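Local coordinates for protein acyl-CoA dehydrogenase FadE3 (Mycobacterium smegmatis, PDB 4IV6) that belongs to the acyl-CoA dehydrogenase family of flavoproteins and carries dihydroflavine-adenine dinucleotide in an assembly of four chains, at residues Leu43-Thr46 with Met47-Gly51; Gly345-Thr348 with Glu349-Val352. All blocks are in the same frame, centred on the assembly; numbering follows the deposited sequence.

Overall arrangement
The chain first meets contact 1, Leu43-Gly51. It closes no long loop. It lies along helix 41-50, in the N-terminal domain of the acyl-CoA dehydrogenase family, and runs through the last residues of that helix. Contact 2, Gly345-Val352, comes much later, in the C-terminal domain. It closes a tight turn within the loop that joins helix 316-340 to helix 352-364. The two follow in series and neither nest nor cross. The centres of contact 1 and contact 2 are about 28 Å apart, and their nearest atoms about 13 Å apart. The region around residues 29-31 touches both: Val29 packs on Leu43 of contact 1, and Arg31 binds the turn of contact 2.

Contact 1: residues Leu43-Thr46 with Met47-Gly51; sequences LIET and MKEIG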
ATOM      1  N   LEU B  43      -7.136  12.487 -36.667  1.00 20.98           N
ATOM      2  CA  LEU B  43      -7.783  12.669 -35.374  1.00 20.17           C
ATOM      3  C   LEU B  43      -7.540  14.099 -34.831  1.00 19.79           C
ATOM      4  O   LEU B  43      -8.464  14.753 -34.351  1.00 19.52           O
ATOM      5  CB  LEU B  43      -7.298  11.605 -34.372  1.00 19.60           C
ATOM      6  CG  LEU B  43      -7.667  10.159 -34.732  1.00 20.04           C
ATOM      7  CD1 LEU B  43      -7.087   9.185 -33.720  1.00 19.92           C
ATOM      8  CD2 LEU B  43      -9.180   9.972 -34.838  1.00 20.50           C
ATOM      9  N   ILE B  44      -6.308  14.578 -34.927  1.00 19.10           N
ATOM     10  CA  ILE B  44      -5.982  15.893 -34.401  0.50 19.03           C
ATOM     11  C   ILE B  44      -6.710  16.990 -35.201  1.00 19.81           C
ATOM     12  O   ILE B  44      -7.191  17.966 -34.625  1.00 19.08           O
ATOM     13  CB  ILE B  44      -4.453  16.099 -34.330  0.50 18.75           C
ATOM     14  CG1 ILE B  44      -3.896  15.285 -33.156  0.50 18.21           C
ATOM     15  CG2 ILE B  44      -4.110  17.563 -34.119  0.50 18.65           C
ATOM     16  CD1 ILE B  44      -2.393  15.348 -33.007  0.50 17.96           C
ATOM     17  N   GLU B  45      -6.830  16.799 -36.506  1.00 21.12           N
ATOM     18  CA  GLU B  45      -7.552  17.740 -37.352  1.00 23.49           C
ATOM     19  C   GLU B  45      -9.032  17.817 -36.951  1.00 22.77           C
ATOM     20  O   GLU B  45      -9.584  18.900 -36.860  1.00 21.96           O
ATOM     21  CB  GLU B  45      -7.376  17.354 -38.818  1.00 25.71           C
ATOM     22  CG  GLU B  45      -7.714  18.448 -39.799  1.00 28.34           C
ATOM     23  CD  GLU B  45      -6.814  19.683 -39.682  1.00 29.27           C
ATOM     24  OE1 GLU B  45      -5.627  19.624 -39.278  1.00 28.57           O
ATOM     25  OE2 GLU B  45      -7.339  20.743 -40.020  1.00 32.51           O
ATOM     26  N   THR B  46      -9.642  16.678 -36.667  1.00 22.28           N
ATOM     27  CA  THR B  46     -11.007  16.658 -36.177  1.00 23.08           C
ATOM     28  C   THR B  46     -11.080  17.378 -34.829  1.00 22.46           C
ATOM     29  O   THR B  46     -12.025  18.103 -34.559  1.00 22.47           O
ATOM     30  CB  THR B  46     -11.541  15.216 -36.055  1.00 24.02           C
ATOM     31  OG1 THR B  46     -11.517  14.590 -37.351  1.00 24.66           O
ATOM     32  CG2 THR B  46     -12.965  15.202 -35.495  1.00 24.34           C
ATOM     33  N   MET B  47     -10.061  17.217 -33.991  1.00 21.45           N
ATOM     34  CA  MET B  47     -10.023  17.946 -32.716  1.00 21.13           C
ATOM     35  C   MET B  47      -9.980  19.439 -32.925  1.00 21.16           C
ATOM     36  O   MET B  47     -10.677  20.196 -32.238  1.00 21.08           O
ATOM     37  CB  MET B  47      -8.841  17.495 -31.855  1.00 20.26           C
ATOM     38  CG  MET B  47      -9.044  16.078 -31.355  1.00 20.51           C
ATOM     39  SD  MET B  47      -7.540  15.332 -30.712  1.00 20.23           S
ATOM     40  CE  MET B  47      -7.080  16.505 -29.452  1.00 19.86           C
ATOM     41  N   LYS B  48      -9.205  19.876 -33.904  1.00 22.00           N
ATOM     42  CA  LYS B  48      -9.205  21.290 -34.247  1.00 22.49           C
ATOM     43  C   LYS B  48     -10.623  21.798 -34.622  1.00 23.88           C
ATOM     44  O   LYS B  48     -11.068  22.827 -34.106  1.00 23.33           O
ATOM     45  CB  LYS B  48      -8.225  21.567 -35.373  1.00 23.03           C
ATOM     46  CG  LYS B  48      -6.774  21.311 -35.013  1.00 22.40           C
ATOM     47  CD  LYS B  48      -5.873  21.644 -36.181  1.00 23.08           C
ATOM     48  CE  LYS B  48      -4.461  21.257 -35.844  1.00 23.38           C
ATOM     49  NZ  LYS B  48      -3.501  21.795 -36.814  1.00 24.04           N
ATOM     50  N   GLU B  49     -11.326  21.077 -35.487  1.00 25.02           N
ATOM     51  CA  GLU B  49     -12.677  21.472 -35.925  1.00 27.40           C
ATOM     52  C   GLU B  49     -13.676  21.526 -34.751  1.00 26.53           C
ATOM     53  O   GLU B  49     -14.512  22.413 -34.663  1.00 25.88           O
ATOM     54  CB  GLU B  49     -13.185  20.496 -36.993  1.00 30.35           C
ATOM     55  CG  GLU B  49     -12.334  20.476 -38.267  1.00 33.78           C
ATOM     56  CD  GLU B  49     -12.521  19.235 -39.167  1.00 36.69           C
ATOM     57  OE1 GLU B  49     -13.275  18.281 -38.815  1.00 37.50           O
ATOM     58  OE2 GLU B  49     -11.862  19.219 -40.242  1.00 39.97           O
ATOM     59  N   ILE B  50     -13.565  20.543 -33.866  1.00 26.13           N
ATOM     60  CA  ILE B  50     -14.373  20.456 -32.642  0.50 25.88           C
ATOM     61  C   ILE B  50     -14.186  21.699 -31.762  1.00 25.30           C
ATOM     62  O   ILE B  50     -15.068  22.062 -31.015  1.00 24.90           O
ATOM     63  CB  ILE B  50     -13.973  19.195 -31.825  0.50 25.78           C
ATOM     64  CG1 ILE B  50     -14.525  17.937 -32.481  0.50 26.34           C
ATOM     65  CG2 ILE B  50     -14.477  19.249 -30.384  0.50 25.77           C
ATOM     66  CD1 ILE B  50     -14.100  16.677 -31.773  0.50 25.24           C
ATOM     67  N   GLY B  51     -13.017  22.340 -31.845  1.00 23.82           N
ATOM     68  CA  GLY B  51     -12.699  23.504 -30.985  1.00 22.96           C
ATOM     69  C   GLY B  51     -11.759  23.186 -29.807  1.00 21.67           C
ATOM     70  O   GLY B  51     -11.588  24.019 -28.918  1.00 20.43           O
TER
HETATM   71  O   HOH W   1     -13.301  15.558 -39.034  1.00 49.29           O
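The carboxylate of Glu45 has the aliphatic part of Lys48 over one face, with Glu45 CD 4.1 Å from Lys48 CD. Lys48 NZ lies beyond OE1, raised out of the carboxylate plane on the side where the lysine chain lies. Glu45 OE1 and Lys48 NZ form a long salt bridge of 3.9 Å. Glu45 reaches this place because CG is anti to the backbone N (chi1 -163°) and the chain then bends at chi2 (63°). The lysine is extended. The main partner of its NZ is the backbone O of Gly118; the bridge to Glu45 is secondary. The carboxylate of Glu49 lies with one face over a backbone carbonyl of the turn before: Glu49 CD is 3.7 Å from Glu45 O. At the OE1 end a water donates to Glu49 OE1 at 2.7 Å. The same water is 2.6 Å from Thr46 OG1, so it bridges two side chains three residues apart. Thr46 OG1 also bonds back to Glu42 O. The two acids come fairly close, Glu45 OE2 to Glu49 OE2 4.8 Å, which may raise their proton affinity slightly, an effect that nearby Lys48 would offset at Glu45.

Below the side chains is regular alpha-helix. Met47, Lys48, Glu49 and Ile50 each donate N-H to the carbonyl four residues earlier. Met47 packs back on the previous turn, with Met47 CG 3.3 Å from Leu43 O. Gly51 ends the helix in a Schellman motif, with a positive phi of 103°. Gly51 N bonds Lys48 O, with a weak bond to Met47 O.

Helix 9-26 covers one flank of this helix: Phe21 touches Thr46 and Met47, Gln25 touches Thr46, and Ile14 touches Ile50. Loop residues Val29, Tyr39, Ile52 and Phe53 pack on Leu43, Ile44, Met47 and Lys48 respectively.

Contact 2: residues Gly345-Thr348 with Glu349-Val352; sequences GYST and EYDV
Ser347 OG takes the backbone N-H of Glu349, with Ser347 OG to Glu349 N 3.0 Å and an N-H...O angle of 150°. The hydroxyl can bend forward to that N-H because OG is anti to the serine's own N (chi1 162°). A water lies beside it, 2.5 Å from Ser347 OG. The water donates to Glu349 OE2 at 2.8 Å, so the serine hydroxyl meets both the backbone and, through water, the carboxylate of Glu349. Ser347 OG also lies at the edge of the Tyr350 ring, near its plane, 3.7 Å from Tyr350 CD1. The ring therefore presents a C-H edge to the oxygen, not a face.

The side-chain bond from Ser347 makes an ST turn, and it sits within a type I beta turn from Ser347 to Tyr350. Tyr350 N closes that turn on Ser347 O at 3.2 Å. The limbs of the loop meet again where Val352 CG2 packs on Gly345 CA at 3.8 Å, just as helix 352-364 begins.

Further out, Tyr350 meets the ring of Tyr344, a residue of the dihydroflavine-adenine dinucleotide pocket, with planes at about 45°, and Tyr346 touches the ligand itself. Arg31 holds the turn from the same chain, bonding Thr348 O and forming a salt bridge with Asp351. Across the subunit interface, Arg199 of the second subunit pairs with Glu349 OE1, and Trp157 of that subunit packs on Ser347.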
ATOM      1  N   GLY B 345      -4.180  -9.879 -20.093  1.00 14.41           N
ATOM      2  CA  GLY B 345      -3.739  -8.546 -19.712  1.00 13.93           C
ATOM      3  C   GLY B 345      -2.381  -8.194 -20.298  1.00 13.82           C
ATOM      4  O   GLY B 345      -2.082  -7.019 -20.489  1.00 13.70           O
ATOM      5  N   TYR B 346      -1.573  -9.221 -20.543  1.00 13.66           N
ATOM      6  CA  TYR B 346      -0.218  -9.104 -21.062  1.00 13.78           C
ATOM      7  C   TYR B 346      -0.182  -8.999 -22.607  1.00 14.36           C
ATOM      8  O   TYR B 346       0.864  -8.750 -23.191  1.00 14.13           O
ATOM      9  CB  TYR B 346       0.637 -10.289 -20.547  1.00 13.66           C
ATOM     10  CG  TYR B 346       2.106  -9.964 -20.345  1.00 13.62           C
ATOM     11  CD1 TYR B 346       2.506  -8.984 -19.428  1.00 13.44           C
ATOM     12  CD2 TYR B 346       3.103 -10.601 -21.079  1.00 13.97           C
ATOM     13  CE1 TYR B 346       3.859  -8.678 -19.230  1.00 13.45           C
ATOM     14  CE2 TYR B 346       4.451 -10.276 -20.893  1.00 14.21           C
ATOM     15  CZ  TYR B 346       4.819  -9.294 -19.970  1.00 13.88           C
ATOM     16  OH  TYR B 346       6.153  -8.961 -19.774  1.00 13.99           O
ATOM     17  N   SER B 347      -1.323  -9.203 -23.257  1.00 14.92           N
ATOM     18  CA  SER B 347      -1.400  -9.230 -24.725  1.00 15.99           C
ATOM     19  C   SER B 347      -1.619  -7.837 -25.280  1.00 16.36           C
ATOM     20  O   SER B 347      -2.477  -7.123 -24.789  1.00 16.37           O
ATOM     21  CB  SER B 347      -2.569 -10.114 -25.184  1.00 16.41           C
ATOM     22  OG  SER B 347      -2.902  -9.821 -26.538  1.00 17.30           O
ATOM     23  N   THR B 348      -0.877  -7.469 -26.331  1.00 17.27           N
ATOM     24  CA  THR B 348      -1.061  -6.170 -26.984  1.00 17.74           C
ATOM     25  C   THR B 348      -2.271  -6.143 -27.918  1.00 18.66           C
ATOM     26  O   THR B 348      -2.533  -5.106 -28.533  1.00 18.72           O
ATOM     27  CB  THR B 348       0.172  -5.731 -27.796  1.00 18.17           C
ATOM     28  OG1 THR B 348       0.431  -6.706 -28.810  1.00 18.58           O
ATOM     29  CG2 THR B 348       1.380  -5.597 -26.926  1.00 18.16           C
ATOM     30  N   GLU B 349      -3.001  -7.260 -28.015  1.00 19.52           N
ATOM     31  CA  GLU B 349      -4.312  -7.320 -28.665  1.00 20.46           C
ATOM     32  C   GLU B 349      -5.453  -6.890 -27.734  1.00 19.94           C
ATOM     33  O   GLU B 349      -6.579  -6.665 -28.189  1.00 19.22           O
ATOM     34  CB  GLU B 349      -4.572  -8.729 -29.240  1.00 22.49           C
ATOM     35  CG  GLU B 349      -3.729  -8.968 -30.489  1.00 24.42           C
ATOM     36  CD  GLU B 349      -3.626 -10.417 -30.971  1.00 26.90           C
ATOM     37  OE1 GLU B 349      -3.043 -10.585 -32.067  1.00 30.50           O
ATOM     38  OE2 GLU B 349      -4.066 -11.379 -30.301  1.00 27.58           O
ATOM     39  N   TYR B 350      -5.142  -6.735 -26.449  1.00 18.91           N
ATOM     40  CA  TYR B 350      -6.049  -6.115 -25.477  1.00 18.98           C
ATOM     41  C   TYR B 350      -5.483  -4.727 -25.132  1.00 17.55           C
ATOM     42  O   TYR B 350      -4.322  -4.426 -25.444  1.00 17.59           O
ATOM     43  CB  TYR B 350      -6.169  -6.996 -24.223  1.00 19.12           C
ATOM     44  CG  TYR B 350      -6.879  -8.298 -24.495  1.00 20.60           C
ATOM     45  CD1 TYR B 350      -6.276  -9.283 -25.250  1.00 20.97           C
ATOM     46  CD2 TYR B 350      -8.177  -8.524 -24.026  1.00 21.81           C
ATOM     47  CE1 TYR B 350      -6.920 -10.461 -25.530  1.00 22.38           C
ATOM     48  CE2 TYR B 350      -8.848  -9.724 -24.307  1.00 22.65           C
ATOM     49  CZ  TYR B 350      -8.196 -10.680 -25.058  1.00 23.20           C
ATOM     50  OH  TYR B 350      -8.784 -11.873 -25.356  1.00 25.10           O
ATOM     51  N   ASP B 351      -6.303  -3.873 -24.547  1.00 16.71           N
ATOM     52  CA  ASP B 351      -5.957  -2.458 -24.391  1.00 16.38           C
ATOM     53  C   ASP B 351      -5.326  -2.128 -23.032  1.00 14.94           C
ATOM     54  O   ASP B 351      -4.708  -1.073 -22.881  1.00 14.67           O
ATOM     55  CB  ASP B 351      -7.197  -1.589 -24.610  1.00 17.55           C
ATOM     56  CG  ASP B 351      -7.706  -1.632 -26.065  1.00 19.02           C
ATOM     57  OD1 ASP B 351      -6.910  -1.931 -26.980  1.00 19.75           O
ATOM     58  OD2 ASP B 351      -8.899  -1.359 -26.281  1.00 19.96           O
ATOM     59  N   VAL B 352      -5.498  -3.004 -22.046  1.00 13.99           N
ATOM     60  CA  VAL B 352      -5.080  -2.687 -20.694  1.00 13.35           C
ATOM     61  C   VAL B 352      -3.555  -2.510 -20.621  1.00 13.04           C
ATOM     62  O   VAL B 352      -3.079  -1.746 -19.806  1.00 12.84           O
ATOM     63  CB  VAL B 352      -5.629  -3.659 -19.609  1.00 13.34           C
ATOM     64  CG1 VAL B 352      -7.131  -3.464 -19.434  1.00 13.79           C
ATOM     65  CG2 VAL B 352      -5.356  -5.130 -19.942  1.00 13.46           C
TER
HETATM   66  O   HOH W   2      -3.008 -11.957 -27.805  1.00 36.80           O